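Putative transcriptional regulator (Clostridium difficile, PDB 3QI7) is of unknown function but is a putative lipoprotein with a periplasmic-binding-protein-like fold, which may bind a small ligand such as a sugar. Local coordinates at residues N283-S287 against S367-Y371. Sequence-based numbering, arbitrary orientation.
Sequences NDMIS and SQLIY
The C-terminal end of the chain, 367-371, finishes strand 361-370 of the mixed sheet, where it pairs with parallel strand 134-137, and comes closest to helix 279-292 where the CA atoms of Ser287 and Tyr371 lie 4.7 Å apart. Tyr371, the last residue, meets the helix with both its ring and its terminal carboxylate. Ile286 lays its CG2 over one ring face, 3.5 Å from the Tyr371 ring centroid and only 13° off the normal, a CH-pi contact; the ring of Tyr263 also meets this ring, at a steep tilt. A beta-branched side chain suits this place: chi1 -65° leaves CG2 anti to the backbone N, over the ring, while CD1 lies 3.7 Å from Tyr371 OH. Asn283 OD1 comes in at the ring edge, near its plane, 3.0 Å from Tyr371 OH, which can donate to it. Asparagine suits because its NH2 also makes a weak hydrogen bond to Pro303 O, while the branched Leu369 packs a methyl, CD2, on the amide. The short side chain of Ser287 brings OG within 2.9 Å of Tyr371 OXT, a probable hydrogen bond, and a water donates to both Ser287 O and OXT. These donors probably offset part of the terminal charge.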
loop_
_atom_site.group_PDB
_atom_site.type_symbol
_atom_site.label_atom_id
_atom_site.label_comp_id
_atom_site.label_asym_id
_atom_site.label_seq_id
_atom_site.Cartn_x
_atom_site.Cartn_y
_atom_site.Cartn_z
ATOM N N ASN A 283 0.975 -0.300 16.282
ATOM C CA ASN A 283 2.442 -0.196 16.225
ATOM C C ASN A 283 3.124 -0.138 17.586
ATOM O O ASN A 283 4.167 -0.783 17.789
ATOM C CB ASN A 283 2.843 0.985 15.360
ATOM C CG ASN A 283 2.647 0.696 13.904
ATOM O OD1 ASN A 283 2.686 -0.448 13.503
ATOM N ND2 ASN A 283 2.459 1.727 13.096
ATOM N N ASP A 284 2.550 0.638 18.503
ATOM C CA ASP A 284 2.964 0.613 19.922
ATOM C C ASP A 284 2.837 -0.779 20.536
ATOM O O ASP A 284 3.707 -1.236 21.283
ATOM C CB ASP A 284 2.110 1.585 20.746
ATOM C CG ASP A 284 2.396 3.056 20.427
ATOM O OD1 ASP A 284 3.422 3.353 19.800
ATOM O OD2 ASP A 284 1.614 3.924 20.870
HETATM N N MSE A 285 1.748 -1.466 20.245
HETATM C CA MSE A 285 1.566 -2.808 20.782
HETATM C C MSE A 285 2.612 -3.783 20.227
HETATM O O MSE A 285 3.108 -4.595 20.967
HETATM C CB MSE A 285 0.140 -3.332 20.541
HETATM C CG MSE A 285 -0.905 -2.654 21.387
HETATM SE SE MSE A 285 -2.676 -3.156 20.753
HETATM C CE MSE A 285 -2.832 -4.886 21.555
ATOM N N ILE A 286 2.970 -3.664 18.943
ATOM C CA ILE A 286 3.979 -4.517 18.319
ATOM C C ILE A 286 5.348 -4.203 18.929
ATOM O O ILE A 286 6.080 -5.114 19.279
ATOM C CB ILE A 286 4.030 -4.347 16.758
ATOM C CG1 ILE A 286 2.715 -4.840 16.124
ATOM C CG2 ILE A 286 5.223 -5.136 16.167
ATOM C CD1 ILE A 286 2.574 -4.495 14.643
ATOM N N SER A 287 5.651 -2.925 19.147
ATOM C CA SER A 287 6.930 -2.571 19.795
ATOM C C SER A 287 7.063 -3.104 21.198
ATOM O O SER A 287 8.162 -3.499 21.584
ATOM C CB SER A 287 7.224 -1.092 19.769
ATOM O OG SER A 287 7.246 -0.637 18.422
ATOM N N SER A 367 8.320 6.700 5.074
ATOM C CA SER A 367 9.434 6.615 5.994
ATOM C C SER A 367 9.379 5.331 6.768
ATOM O O SER A 367 8.326 4.768 7.009
ATOM C CB SER A 367 9.473 7.777 6.981
ATOM O OG SER A 367 9.992 8.927 6.353
ATOM N N GLN A 368 10.559 4.871 7.132
ATOM C CA GLN A 368 10.733 3.629 7.831
ATOM C C GLN A 368 10.197 3.728 9.251
ATOM O O GLN A 368 10.410 4.705 9.945
ATOM C CB GLN A 368 12.225 3.290 7.899
ATOM C CG GLN A 368 12.497 1.970 8.566
ATOM C CD GLN A 368 13.977 1.674 8.700
ATOM O OE1 GLN A 368 14.754 2.546 9.052
ATOM N NE2 GLN A 368 14.343 0.425 8.516
ATOM N N LEU A 369 9.568 2.659 9.706
ATOM C CA LEU A 369 9.289 2.501 11.130
ATOM C C LEU A 369 10.020 1.269 11.595
ATOM O O LEU A 369 9.929 0.226 10.946
ATOM C CB LEU A 369 7.771 2.377 11.352
ATOM C CG LEU A 369 7.353 2.033 12.795
ATOM C CD1 LEU A 369 7.629 3.227 13.733
ATOM C CD2 LEU A 369 5.880 1.627 12.841
ATOM N N ILE A 370 10.785 1.385 12.684
ATOM C CA ILE A 370 11.448 0.215 13.262
ATOM C C ILE A 370 10.771 -0.041 14.600
ATOM O O ILE A 370 10.607 0.857 15.401
ATOM C CB ILE A 370 12.988 0.401 13.419
ATOM C CG1 ILE A 370 13.668 0.615 12.050
ATOM C CG2 ILE A 370 13.593 -0.809 14.105
ATOM C CD1 ILE A 370 15.082 1.148 12.122
ATOM N N TYR A 371 10.288 -1.249 14.782
ATOM C CA TYR A 371 9.602 -1.626 16.024
ATOM C C TYR A 371 10.545 -1.640 17.221
ATOM O O TYR A 371 11.702 -2.057 17.116
ATOM C CB TYR A 371 8.904 -2.983 15.831
ATOM C CG TYR A 371 7.744 -2.877 14.882
ATOM C CD1 TYR A 371 6.651 -2.070 15.192
ATOM C CD2 TYR A 371 7.743 -3.534 13.662
ATOM C CE1 TYR A 371 5.557 -1.962 14.345
ATOM C CE2 TYR A 371 6.678 -3.379 12.771
ATOM C CZ TYR A 371 5.597 -2.593 13.123
ATOM O OH TYR A 371 4.551 -2.486 12.270
ATOM O OXT TYR A 371 10.131 -1.235 18.329
HETATM O O HOH W 1 10.651 -2.236 20.639
#